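Local coordinates for putative polysaccharide biosynthesis protein with aminopeptidase-like domain (Clostridium acetobutylicum, PDB 3K9T) that binds one zinc ion per subunit and probably serves in the biosynthesis of modified polysaccharides, with no peptidase activity expected despite its aminopeptidase-like domain, at residues G16-N21 / I204-K209; I23-P28 / I45-P50; T185-H190 / W295-R300; M193-L198 / V254-I259; L314-Y319 / L339-K344. All coordinates share one frame; numbering follows the deposited sequence. Where two conformers were deposited one is given.

Contact 1: G16-N21 / I204-K209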
# COMPACT_ATOMS: atom_id res chain seq x y z
N GLY A 16 37.21 11.04 10.25
CA GLY A 16 37.32 9.79 9.48
C GLY A 16 38.78 9.29 9.48
O GLY A 16 39.08 8.08 9.57
N GLY A 17 39.69 10.24 9.41
CA GLY A 17 41.09 9.93 9.50
C GLY A 17 41.50 9.37 10.84
O GLY A 17 42.26 8.42 10.88
N GLU A 18 41.00 9.95 11.93
CA GLU A 18 41.28 9.50 13.30
C GLU A 18 40.68 8.12 13.54
O GLU A 18 41.23 7.29 14.24
CB GLU A 18 40.73 10.51 14.33
CG GLU A 18 41.28 11.94 14.18
CD GLU A 18 40.77 12.93 15.25
OE1 GLU A 18 39.63 13.38 15.07
OE2 GLU A 18 41.48 13.23 16.27
N ILE A 19 39.50 7.89 12.95
CA ILE A 19 38.82 6.60 13.06
C ILE A 19 39.69 5.55 12.36
O ILE A 19 39.90 4.46 12.89
CB ILE A 19 37.37 6.60 12.49
CG1 ILE A 19 36.46 7.56 13.29
CG2 ILE A 19 36.78 5.20 12.54
CD1 ILE A 19 35.10 7.86 12.60
N TYR A 20 40.24 5.91 11.19
CA TYR A 20 41.13 4.99 10.45
C TYR A 20 42.37 4.59 11.27
O TYR A 20 42.75 3.40 11.33
CB TYR A 20 41.60 5.60 9.11
CG TYR A 20 42.63 4.69 8.50
CD1 TYR A 20 42.25 3.51 7.87
CD2 TYR A 20 43.98 4.95 8.64
CE1 TYR A 20 43.19 2.63 7.36
CE2 TYR A 20 44.92 4.08 8.12
CZ TYR A 20 44.52 2.92 7.48
OH TYR A 20 45.48 2.04 6.96
N ASN A 21 43.00 5.59 11.89
CA ASN A 21 44.21 5.39 12.70
C ASN A 21 44.00 4.44 13.88
O ASN A 21 44.92 3.67 14.21
CB ASN A 21 44.73 6.71 13.20
CG ASN A 21 45.29 7.60 12.10
OD1 ASN A 21 45.60 7.13 11.00
ND2 ASN A 21 45.42 8.90 12.39
N ILE A 204 31.98 3.43 16.72
CA ILE A 204 31.22 3.56 17.96
C ILE A 204 32.11 4.26 19.00
O ILE A 204 31.63 5.09 19.76
CB ILE A 204 30.74 2.12 18.37
CG1 ILE A 204 29.62 1.67 17.43
CG2 ILE A 204 30.24 2.00 19.71
CD1 ILE A 204 28.53 2.58 17.35
N THR A 205 33.42 3.99 18.98
CA THR A 205 34.34 4.66 19.89
C THR A 205 34.26 6.18 19.71
O THR A 205 34.06 6.93 20.68
CB THR A 205 35.76 4.11 19.77
OG1 THR A 205 35.72 2.74 20.19
CG2 THR A 205 36.76 4.90 20.67
N PHE A 206 34.34 6.61 18.46
CA PHE A 206 34.27 8.04 18.15
C PHE A 206 32.89 8.67 18.32
O PHE A 206 32.79 9.84 18.64
CB PHE A 206 34.91 8.33 16.79
CG PHE A 206 36.41 8.44 16.87
CD1 PHE A 206 37.20 7.31 16.95
CD2 PHE A 206 37.01 9.68 16.94
CE1 PHE A 206 38.58 7.42 17.06
CE2 PHE A 206 38.39 9.80 17.05
CZ PHE A 206 39.17 8.67 17.10
N ILE A 207 31.82 7.90 18.15
CA ILE A 207 30.50 8.42 18.44
C ILE A 207 30.44 8.67 19.93
O ILE A 207 30.07 9.76 20.33
CB ILE A 207 29.38 7.49 17.98
CG1 ILE A 207 29.34 7.49 16.45
CG2 ILE A 207 28.01 7.96 18.57
CD1 ILE A 207 28.67 6.28 15.91
N ALA A 208 30.84 7.68 20.74
CA ALA A 208 30.88 7.82 22.21
C ALA A 208 31.72 9.04 22.61
O ALA A 208 31.31 9.86 23.44
CB ALA A 208 31.42 6.55 22.87
N LYS A 209 32.87 9.19 21.95
CA LYS A 209 33.78 10.28 22.25
C LYS A 209 33.12 11.66 22.01
O LYS A 209 33.31 12.58 22.80
CB LYS A 209 35.04 10.11 21.41
CG LYS A 209 36.16 10.99 21.85
CD LYS A 209 37.31 11.08 20.85
CE LYS A 209 38.11 9.82 20.73
NZ LYS A 209 39.55 10.18 20.39
O HOH W 1 39.55 12.56 18.25
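Two helices of the aminopeptidase-like region, 12-26 and 194-211, pack together where Phe206 meets Ile19 and Glu18. The ring of Phe206 is the main bridge between them. Ile19 lies over one of its faces: CG1 stands 4.1 Å from the centroid of the Phe206 ring, 28° off the ring normal, a CH-pi contact. The touch is not centred on the ring, because Ile19 CG1 comes as close as 3.7 Å to Phe206 CG, near the root of the side chain. Ile19 CG1 sits anti to the carbonyl carbon (chi1 -64°), which carries this branch to the Phe206 side. The side chains of Ile19 and Phe206 run antiparallel past one another. Glu18 meets the far end of the ring with its CB, 3.7 Å from Phe206 CE2, and approaches obliquely. On the opposite face lies Lys209 of the same helix as Phe206, with its CE 3.7 Å above the ring plane, toward the rim. Its charged end goes on toward Glu18. One water donates to Glu18 OE2 at 2.8 Å and accepts from Lys209 NZ at 3.2 Å. Glu18 was modelled in two conformers, so this bridge is sure only for the one described. Lys209 NZ also bonds to His48 ND1. Helix 336-355 packs on both helices: Tyr343 touches Ile19, and Tyr346 touches Ile207. The contact is thus apolar and buried at its centre. Its charges are confined to the more exposed side, where Glu18 and Lys209 would attract each other through water and not by direct pairing.

Contact 2: I23-P28 / I45-P50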
# COMPACT_ATOMS: atom_id res chain seq x y z
N ILE A 23 41.70 2.02 13.76
CA ILE A 23 41.58 0.74 13.08
C ILE A 23 42.98 0.21 12.84
O ILE A 23 43.29 -0.94 13.15
CB ILE A 23 40.80 0.88 11.73
CG1 ILE A 23 39.30 1.16 12.00
CG2 ILE A 23 41.08 -0.37 10.77
CD1 ILE A 23 38.52 1.66 10.79
N GLU A 24 43.84 1.06 12.30
CA GLU A 24 45.20 0.60 11.99
C GLU A 24 45.91 0.09 13.26
O GLU A 24 46.56 -0.95 13.22
CB GLU A 24 45.98 1.73 11.33
CG GLU A 24 47.31 1.32 10.76
CD GLU A 24 47.97 2.47 10.03
OE1 GLU A 24 48.35 3.42 10.72
OE2 GLU A 24 48.06 2.46 8.78
N GLU A 25 45.80 0.84 14.36
CA GLU A 25 46.38 0.43 15.64
C GLU A 25 45.79 -0.92 16.12
O GLU A 25 46.50 -1.78 16.63
CB GLU A 25 46.16 1.50 16.71
CG GLU A 25 46.78 1.11 18.07
CD GLU A 25 46.82 2.24 19.10
OE1 GLU A 25 46.35 3.36 18.83
OE2 GLU A 25 47.35 1.99 20.20
N LEU A 26 44.49 -1.10 15.95
CA LEU A 26 43.87 -2.33 16.40
C LEU A 26 44.14 -3.54 15.47
O LEU A 26 44.04 -4.72 15.87
CB LEU A 26 42.34 -2.11 16.59
CG LEU A 26 41.84 -1.23 17.74
CD1 LEU A 26 40.32 -1.00 17.67
CD2 LEU A 26 42.18 -1.85 19.08
N PHE A 27 44.50 -3.27 14.22
CA PHE A 27 44.48 -4.31 13.17
C PHE A 27 45.26 -5.59 13.49
O PHE A 27 44.71 -6.68 13.36
CB PHE A 27 44.92 -3.70 11.84
CG PHE A 27 44.91 -4.64 10.69
CD1 PHE A 27 43.71 -5.08 10.16
CD2 PHE A 27 46.10 -5.12 10.17
CE1 PHE A 27 43.71 -5.98 9.10
CE2 PHE A 27 46.11 -5.99 9.11
CZ PHE A 27 44.91 -6.42 8.57
N PRO A 28 46.52 -5.46 13.93
CA PRO A 28 47.39 -6.61 14.16
C PRO A 28 47.01 -7.56 15.29
O PRO A 28 47.50 -8.69 15.30
CB PRO A 28 48.71 -5.96 14.54
CG PRO A 28 48.62 -4.61 14.09
CD PRO A 28 47.22 -4.22 14.29
N ILE A 45 40.88 0.96 23.25
CA ILE A 45 39.64 1.72 23.27
C ILE A 45 39.64 2.71 24.44
O ILE A 45 39.18 3.85 24.29
CB ILE A 45 38.36 0.82 23.33
CG1 ILE A 45 38.22 0.01 22.04
CG2 ILE A 45 37.10 1.72 23.53
CD1 ILE A 45 37.32 -1.29 22.12
N ARG A 46 40.19 2.30 25.59
CA ARG A 46 40.16 3.14 26.79
C ARG A 46 41.16 4.26 26.72
O ARG A 46 41.21 5.07 27.61
CB ARG A 46 40.31 2.32 28.08
CG ARG A 46 38.94 1.69 28.52
CD ARG A 46 39.05 0.80 29.70
NE ARG A 46 39.96 -0.29 29.42
CZ ARG A 46 40.48 -1.11 30.33
NH1 ARG A 46 40.20 -0.99 31.65
NH2 ARG A 46 41.30 -2.06 29.91
N LYS A 47 41.97 4.31 25.66
CA LYS A 47 42.75 5.50 25.38
C LYS A 47 41.88 6.59 24.75
O LYS A 47 42.28 7.74 24.69
CB LYS A 47 43.93 5.21 24.45
CG LYS A 47 45.00 4.36 25.09
CD LYS A 47 46.27 4.42 24.29
CE LYS A 47 46.22 3.54 23.09
NZ LYS A 47 47.45 3.71 22.32
N HIS A 48 40.67 6.24 24.34
CA HIS A 48 39.75 7.19 23.74
C HIS A 48 38.51 7.48 24.60
O HIS A 48 38.06 8.63 24.67
CB HIS A 48 39.29 6.66 22.38
CG HIS A 48 40.40 6.55 21.39
ND1 HIS A 48 40.69 7.54 20.48
CD2 HIS A 48 41.31 5.56 21.18
CE1 HIS A 48 41.72 7.17 19.74
NE2 HIS A 48 42.12 5.97 20.14
N ILE A 49 37.93 6.44 25.19
CA ILE A 49 36.75 6.61 26.03
C ILE A 49 36.87 5.75 27.30
O ILE A 49 37.62 4.77 27.34
CB ILE A 49 35.41 6.22 25.26
CG1 ILE A 49 35.41 4.75 24.84
CG2 ILE A 49 35.21 7.11 24.05
CD1 ILE A 49 34.04 4.16 24.45
N PRO A 50 36.14 6.13 28.36
CA PRO A 50 36.16 5.27 29.50
C PRO A 50 35.36 4.03 29.16
O PRO A 50 34.46 4.11 28.30
CB PRO A 50 35.44 6.09 30.58
CG PRO A 50 35.29 7.45 30.02
CD PRO A 50 35.20 7.23 28.55
O HOH W 2 44.58 5.22 19.64
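Glu25 and Lys47 form a salt bridge at the protein surface. Lys47 NZ donates to Glu25 OE2 at 2.7 Å; the oxygen receives it on its syn lone pair, the side of the other oxygen. The second oxygen is held by a water, which donates to Glu25 OE1 at 2.7 Å. The same water lies 2.6 Å from His48 NE2 in a hydrogen bond. OE2 is bound directly by Lys47, and OE1 reaches His48 only through the water. Glu25 reaches out with an extended chain, its CG anti to the backbone N (chi1 -179°). Lys47 has to bend at chi3 (-78°) to bring its ammonium group to the carboxylate. The bridge joins the last part of helix 12-26 to the turn that follows helix 36-45 and leads to strand 52-57, all within the aminopeptidase-like region. The turn is shaped by Ile45 O, which accepts from His48 N at 2.8 Å and from Ile49 N at 3.0 Å. Below the polar layer, Leu26 packs on Thr41 and Ile44 of helix 36-45. The His48 ring meets that of Phe206 on helix 194-211, with the planes at about 55°. Ile49 and Pro50 rest on Tyr172 of strand 166-174.

Contact 3: T185-H190 / W295-R300. With ZN (zinc ion), chain B.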
# COMPACT_ATOMS: atom_id res chain seq x y z
N THR A 185 25.71 -0.93 19.75
CA THR A 185 26.53 -2.08 20.05
C THR A 185 27.45 -2.39 18.89
O THR A 185 27.15 -2.06 17.74
CB THR A 185 25.66 -3.32 20.36
OG1 THR A 185 25.26 -3.97 19.13
CG2 THR A 185 24.43 -2.93 21.15
N THR A 186 28.58 -3.02 19.18
CA THR A 186 29.43 -3.52 18.12
C THR A 186 30.20 -4.74 18.66
O THR A 186 30.33 -4.90 19.89
CB THR A 186 30.36 -2.42 17.58
OG1 THR A 186 30.91 -2.85 16.33
CG2 THR A 186 31.49 -2.08 18.59
N TYR A 187 30.71 -5.59 17.76
CA TYR A 187 31.34 -6.83 18.19
C TYR A 187 32.87 -6.87 18.04
O TYR A 187 33.45 -6.42 17.06
CB TYR A 187 30.62 -8.06 17.56
CG TYR A 187 30.51 -8.04 16.07
CD1 TYR A 187 31.54 -8.51 15.30
CD2 TYR A 187 29.38 -7.55 15.42
CE1 TYR A 187 31.49 -8.50 13.96
CE2 TYR A 187 29.31 -7.56 14.04
CZ TYR A 187 30.38 -8.02 13.31
OH TYR A 187 30.38 -8.03 11.91
N THR A 188 33.51 -7.43 19.07
CA THR A 188 34.96 -7.33 19.25
C THR A 188 35.77 -8.62 18.99
O THR A 188 36.97 -8.66 19.24
CB THR A 188 35.22 -6.90 20.66
OG1 THR A 188 34.46 -7.74 21.52
CG2 THR A 188 34.80 -5.43 20.82
N CYS A 189 35.09 -9.63 18.44
CA CYS A 189 35.64 -10.97 18.31
C CYS A 189 36.43 -11.24 17.02
O CYS A 189 37.17 -12.22 16.95
CB CYS A 189 34.50 -11.96 18.41
SG CYS A 189 33.21 -11.68 17.16
N HIS A 190 36.28 -10.40 15.99
CA HIS A 190 37.03 -10.61 14.76
C HIS A 190 38.47 -10.10 14.87
O HIS A 190 38.70 -8.99 15.35
CB HIS A 190 36.37 -9.92 13.59
CG HIS A 190 35.13 -10.60 13.13
ND1 HIS A 190 34.19 -11.12 14.00
CD2 HIS A 190 34.65 -10.81 11.88
CE1 HIS A 190 33.19 -11.61 13.30
NE2 HIS A 190 33.44 -11.44 12.02
N TRP A 295 19.04 -13.28 11.11
CA TRP A 295 20.43 -13.70 11.08
C TRP A 295 21.27 -12.46 10.71
O TRP A 295 20.71 -11.37 10.53
CB TRP A 295 20.67 -14.94 10.20
CG TRP A 295 20.29 -14.75 8.81
CD1 TRP A 295 21.07 -14.22 7.82
CD2 TRP A 295 19.04 -15.06 8.21
NE1 TRP A 295 20.38 -14.20 6.64
CE2 TRP A 295 19.13 -14.70 6.85
CE3 TRP A 295 17.84 -15.60 8.70
CZ2 TRP A 295 18.05 -14.87 5.96
CZ3 TRP A 295 16.77 -15.78 7.81
CH2 TRP A 295 16.89 -15.42 6.45
N GLY A 296 22.58 -12.63 10.66
CA GLY A 296 23.49 -11.50 10.49
C GLY A 296 24.21 -11.23 11.81
O GLY A 296 24.94 -12.08 12.29
N SER A 297 24.02 -10.05 12.40
CA SER A 297 24.72 -9.73 13.65
C SER A 297 23.76 -9.69 14.84
O SER A 297 22.70 -10.26 14.77
CB SER A 297 25.54 -8.45 13.53
OG SER A 297 26.46 -8.38 14.61
N ASP A 298 24.14 -9.00 15.92
CA ASP A 298 23.46 -9.14 17.24
C ASP A 298 22.02 -8.65 17.32
O ASP A 298 21.37 -8.84 18.34
CB ASP A 298 24.29 -8.51 18.35
CG ASP A 298 25.62 -9.24 18.57
OD1 ASP A 298 25.61 -10.47 18.79
OD2 ASP A 298 26.66 -8.57 18.53
N GLU A 299 21.52 -8.02 16.26
CA GLU A 299 20.11 -7.65 16.18
C GLU A 299 19.22 -8.88 16.32
O GLU A 299 18.09 -8.78 16.80
CB GLU A 299 19.81 -6.87 14.90
CG GLU A 299 19.97 -7.66 13.61
CD GLU A 299 21.39 -7.72 13.09
OE1 GLU A 299 22.31 -7.20 13.78
OE2 GLU A 299 21.56 -8.28 11.98
N ARG A 300 19.74 -10.06 15.94
CA ARG A 300 19.05 -11.33 16.28
C ARG A 300 18.83 -11.59 17.75
O ARG A 300 17.79 -12.13 18.16
CB ARG A 300 19.75 -12.56 15.69
CG ARG A 300 21.22 -12.50 15.59
CD ARG A 300 21.68 -13.36 14.44
NE ARG A 300 22.30 -14.54 15.00
CZ ARG A 300 23.58 -14.85 14.84
NH1 ARG A 300 24.36 -14.13 14.05
NH2 ARG A 300 24.08 -15.93 15.44
ZN ZN B . 32.23 -11.70 10.38
O HOH W 3 27.12 -5.85 18.54
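Tyr187 CG lies between its backbone N and carbonyl carbon (chi1 55°), while Ser297 OG is anti to its own backbone N (chi1 -164°). These torsions bring the hydroxyl to the tyrosine ring, with Ser297 OG 3.0 Å from Tyr187 CE2 in an oblique approach. The polar partner of Ser297 OG is Glu227 OE2. Asp298 comes beside the base of the tyrosine, its OD2 4.1 Å from Tyr187 CB. A water links it to the strand, donating to Asp298 OD2 at 2.8 Å and lying 2.7 Å from Thr185 OG1. Asp298 OD1 bonds to Thr228 N. Within its own loop, Ser297 N donates to Glu299 OE2 at 3.1 Å. Tyr187 belongs to the second shell of the zinc site. Its CE1 lies 3.6 Å above the ring plane of His190, toward the rim of the ring, and its OH bonds to Asp196 OD1. Both neighbours bind the zinc ion, together with His325. A bound imidazole, probably from the crystallisation liquor, lies close to Tyr187. Strand 181-187 runs between strands 219-225 and 245-250 of the large mixed sheet. The 295-298 loop approaches the end of this strand and leads into helix 299-302.

Contact 4: M193-L198 / V254-I259. With ZN (zinc ion), chain B.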
# COMPACT_ATOMS: atom_id res chain seq x y z
N MSE A 193 40.83 -8.16 10.44
CA MSE A 193 39.97 -7.81 9.32
C MSE A 193 39.37 -6.44 9.68
O MSE A 193 39.05 -6.17 10.85
CB MSE A 193 38.89 -8.85 9.08
CG MSE A 193 39.43 -10.24 8.63
SE MSE A 193 38.06 -11.53 8.82
CE MSE A 193 38.09 -11.73 10.78
N CYS A 194 39.23 -5.59 8.66
CA CYS A 194 38.86 -4.21 8.86
C CYS A 194 37.36 -3.89 8.81
O CYS A 194 36.83 -3.44 9.80
CB CYS A 194 39.65 -3.35 7.86
SG CYS A 194 41.43 -3.35 8.22
N ASN A 195 36.67 -4.10 7.69
CA ASN A 195 35.25 -3.78 7.61
C ASN A 195 34.45 -4.61 8.62
O ASN A 195 33.62 -4.09 9.39
CB ASN A 195 34.71 -3.93 6.18
CG ASN A 195 33.62 -2.85 5.83
OD1 ASN A 195 33.65 -1.75 6.37
ND2 ASN A 195 32.70 -3.18 4.92
N ASP A 196 34.75 -5.90 8.66
CA ASP A 196 34.14 -6.82 9.61
C ASP A 196 35.24 -7.35 10.58
O ASP A 196 35.90 -8.32 10.22
CB ASP A 196 33.47 -7.95 8.82
CG ASP A 196 32.87 -9.01 9.70
OD1 ASP A 196 32.50 -8.67 10.84
OD2 ASP A 196 32.78 -10.20 9.28
N ASN A 197 35.47 -6.75 11.76
CA ASN A 197 34.71 -5.59 12.28
C ASN A 197 35.48 -4.57 13.12
O ASN A 197 34.99 -4.15 14.19
CB ASN A 197 33.48 -6.03 13.10
CG ASN A 197 32.60 -4.85 13.53
OD1 ASN A 197 32.42 -3.88 12.79
ND2 ASN A 197 32.07 -4.91 14.76
N LEU A 198 36.65 -4.13 12.63
CA LEU A 198 37.33 -3.01 13.28
C LEU A 198 36.59 -1.71 12.94
O LEU A 198 36.71 -0.74 13.65
CB LEU A 198 38.83 -2.88 12.90
CG LEU A 198 39.67 -3.99 13.51
CD1 LEU A 198 41.11 -3.84 13.12
CD2 LEU A 198 39.48 -4.01 15.05
N VAL A 254 31.19 -0.56 8.46
CA VAL A 254 30.86 0.83 8.24
C VAL A 254 32.00 1.61 7.57
O VAL A 254 31.93 2.86 7.52
CB VAL A 254 30.47 1.54 9.58
CG1 VAL A 254 29.10 1.07 10.06
CG2 VAL A 254 31.55 1.34 10.63
N GLY A 255 32.98 0.91 7.01
CA GLY A 255 34.22 1.56 6.58
C GLY A 255 34.65 1.56 5.12
O GLY A 255 35.60 2.28 4.75
N ASP A 256 33.99 0.77 4.27
CA ASP A 256 34.35 0.69 2.87
C ASP A 256 33.80 1.81 1.99
O ASP A 256 33.03 2.65 2.46
CB ASP A 256 33.93 -0.65 2.29
CG ASP A 256 32.44 -0.82 2.21
OD1 ASP A 256 31.79 -1.12 3.26
OD2 ASP A 256 31.93 -0.71 1.07
N ALA A 257 34.20 1.79 0.70
CA ALA A 257 33.83 2.85 -0.25
C ALA A 257 32.39 2.76 -0.76
O ALA A 257 31.94 3.66 -1.47
CB ALA A 257 34.82 2.90 -1.43
N GLY A 258 31.66 1.71 -0.42
CA GLY A 258 30.30 1.53 -0.94
C GLY A 258 29.20 2.39 -0.35
O GLY A 258 29.44 3.19 0.55
N ILE A 259 27.98 2.19 -0.82
CA ILE A 259 26.85 2.96 -0.35
C ILE A 259 26.41 2.46 1.06
O ILE A 259 26.77 1.36 1.47
CB ILE A 259 25.65 2.94 -1.37
CG1 ILE A 259 25.08 1.53 -1.53
CG2 ILE A 259 26.04 3.52 -2.77
CD1 ILE A 259 23.57 1.51 -1.98
ZN ZN B . 32.23 -11.70 10.38
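Asn195 carries this contact, and Asp256 and Val254 are its main partners by buried surface. The side-chain amide of Asn195 works at both ends. Its OD1 accepts from Gly255 N at 2.8 Å, nearly along the C=O axis (160°). A weak bond from Asp256 N to the same OD1 measures 3.3 Å. Its ND2 donates to Asp256 OD1 at 2.8 Å. Asp256 OD1 is met from above the carboxylate plane, 42° out of it, and it also lies out of the amide plane of Asn195. The two planes are 82° apart. The buried amide is thus fixed in rotation by bonds on both sides. Asn195 stands at the N-terminal end of helix 194-211, directly before the zinc ligand Asp196, whose OD2 binds the zinc ion at 1.9 Å. A cis peptide joins Asp196 to Asn197, as in related zinc aminopeptidases. Asp256 OD2 accepts from Gly258 N at 2.9 Å, which makes an Asx turn in the loop between strands 245-250 and 260-263. Ser317 OG bonds to the same Asp256 OD2. Val254 lies at the start of the loop segment, and its backbone N is bonded to Ser199 OG of the helix. On the helix side, the carboxylate of Asp329 receives the backbone N of both Asn195 and Asp196.

Contact 5: L314-Y319 / L339-K344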
# COMPACT_ATOMS: atom_id res chain seq x y z
N LEU A 314 23.03 -0.06 10.87
CA LEU A 314 23.38 0.91 9.84
C LEU A 314 24.84 0.64 9.45
O LEU A 314 25.77 0.78 10.26
CB LEU A 314 23.15 2.34 10.34
CG LEU A 314 23.59 3.44 9.37
CD1 LEU A 314 22.89 3.30 8.02
CD2 LEU A 314 23.35 4.79 9.97
N MSE A 315 24.99 0.24 8.19
CA MSE A 315 26.22 -0.29 7.66
C MSE A 315 26.59 0.44 6.39
O MSE A 315 25.87 1.31 5.96
CB MSE A 315 25.97 -1.75 7.30
CG MSE A 315 25.66 -2.63 8.49
SE MSE A 315 25.26 -4.45 8.06
CE MSE A 315 23.50 -3.99 7.46
N ARG A 316 27.74 0.08 5.83
CA ARG A 316 28.04 0.44 4.44
C ARG A 316 27.83 -0.87 3.67
O ARG A 316 26.70 -1.34 3.65
CB ARG A 316 29.43 1.07 4.26
CG ARG A 316 29.60 2.40 4.98
CD ARG A 316 30.75 3.25 4.44
NE ARG A 316 30.24 4.02 3.33
CZ ARG A 316 29.56 5.15 3.42
NH1 ARG A 316 29.35 5.74 4.59
NH2 ARG A 316 29.08 5.71 2.31
N SER A 317 28.86 -1.47 3.09
CA SER A 317 28.69 -2.73 2.39
C SER A 317 28.52 -3.79 3.46
O SER A 317 29.42 -4.13 4.22
CB SER A 317 29.85 -3.07 1.43
OG SER A 317 30.02 -2.02 0.47
N CYS A 318 27.30 -4.28 3.52
CA CYS A 318 26.92 -5.27 4.47
C CYS A 318 27.75 -6.58 4.37
O CYS A 318 28.24 -6.94 3.31
CB CYS A 318 25.42 -5.52 4.24
SG CYS A 318 24.79 -6.80 5.28
N TYR A 319 27.95 -7.25 5.52
CA TYR A 319 28.60 -8.57 5.59
C TYR A 319 28.05 -9.49 4.47
O TYR A 319 26.85 -9.53 4.23
CB TYR A 319 28.46 -9.23 6.99
CG TYR A 319 27.14 -8.98 7.67
CD1 TYR A 319 25.98 -9.62 7.24
CD2 TYR A 319 27.04 -8.09 8.73
CE1 TYR A 319 24.75 -9.36 7.86
CE2 TYR A 319 25.81 -7.85 9.37
CZ TYR A 319 24.68 -8.47 8.93
OH TYR A 319 23.47 -8.21 9.55
N LEU A 339 34.35 6.05 6.17
CA LEU A 339 34.33 6.15 7.63
C LEU A 339 33.79 7.52 8.07
O LEU A 339 32.88 7.60 8.93
CB LEU A 339 35.72 5.93 8.16
CG LEU A 339 36.19 4.49 8.02
CD1 LEU A 339 37.71 4.50 8.07
CD2 LEU A 339 35.55 3.58 9.09
N ALA A 340 34.28 8.58 7.44
CA ALA A 340 33.77 9.93 7.69
C ALA A 340 32.26 9.99 7.48
O ALA A 340 31.53 10.55 8.31
CB ALA A 340 34.46 10.95 6.78
N ASP A 341 31.79 9.41 6.38
CA ASP A 341 30.37 9.49 6.05
C ASP A 341 29.51 8.66 6.99
O ASP A 341 28.42 9.08 7.37
CB ASP A 341 30.11 9.06 4.62
CG ASP A 341 28.64 9.22 4.23
OD1 ASP A 341 28.20 10.35 3.96
OD2 ASP A 341 27.93 8.19 4.21
N SER A 342 29.96 7.47 7.32
CA SER A 342 29.23 6.66 8.30
C SER A 342 29.13 7.38 9.66
O SER A 342 28.10 7.37 10.30
CB SER A 342 29.90 5.31 8.46
OG SER A 342 29.91 4.60 7.23
N TYR A 343 30.19 8.04 10.09
CA TYR A 343 30.19 8.74 11.37
C TYR A 343 29.24 9.94 11.35
O TYR A 343 28.46 10.13 12.26
CB TYR A 343 31.62 9.16 11.65
CG TYR A 343 31.86 10.24 12.67
CD1 TYR A 343 31.94 9.94 14.02
CD2 TYR A 343 32.11 11.54 12.26
CE1 TYR A 343 32.22 10.92 14.94
CE2 TYR A 343 32.38 12.54 13.20
CZ TYR A 343 32.45 12.21 14.53
OH TYR A 343 32.74 13.18 15.45
N LYS A 344 29.32 10.73 10.29
CA LYS A 344 28.41 11.84 10.04
C LYS A 344 26.94 11.35 10.07
O LYS A 344 26.06 11.98 10.68
CB LYS A 344 28.80 12.48 8.69
CG LYS A 344 27.86 13.51 8.09
CD LYS A 344 28.61 14.47 7.13
CE LYS A 344 28.66 14.00 5.69
NZ LYS A 344 27.37 14.25 5.02
O HOH W 4 27.28 3.56 7.71
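Ser342 OG is gripped from several sides, and Arg316 NH1 is its partner across the contact. NH1 donates to Ser342 OG at 2.9 Å in a nearly straight bond (164°). The contact ties the C-terminal end of strand 311-315, in the large mixed sheet of the aminopeptidase-like region, to helix 336-355. The same nitrogen serves a second acceptor on the helix: Arg316 NH1 to Asp341 OD2 is also 2.9 Å. Both acceptors lie at the edge of the guanidinium, near its plane. Asp341 OD2 uses its anti lone pair, away from the other oxygen. A weaker bond runs from Arg316 NH2 to Asp341 OD2 at 3.3 Å and completes the salt bridge. The carboxylate is turned 77° against the guanidinium, so one oxygen does all the pairing and the two flat groups are not aligned side by side. Lys260 NZ forms a further salt bridge with Asp341 OD2, and the two positive groups together probably favour the ionised carboxylate. The arginine chain bends at chi3 (86°) to bring its end to the helix. Its NE bonds to Gly258 O. The buried guanidinium is thus held by bonds at NE, NH1 and NH2, which should fix its rotation. The serine is satisfied by more than the arginine. Val254 O and Gly338 O are both within bonding reach of OG. Its single hydrogen can fully serve only one of them at a time. One water donates to Ser342 OG at 2.9 Å and, weakly, to Met315 O at 3.2 Å, linking the helix to the strand backbone.

Overall arrangement
From the N terminus, helix 12-26 enters both contact 1 and contact 2. Contact 2 closes a short loop over helix 36-45 and is nested inside the much longer loop closed by contact 1 on helix 194-211. Contacts 3 and 4 each open before contact 1 has closed, so both cross it. Contact 4 is nested inside contact 3, and both touch the zinc ion, one through His190 and the other through Asp196. Contact 5 comes last, in series with the others. It joins the end of strand 311-315 to helix 336-355 and touches contact 4 through the 254-259 loop. Contact 5 also touches contact 1, so helices 12-26, 194-211 and 336-355 come together.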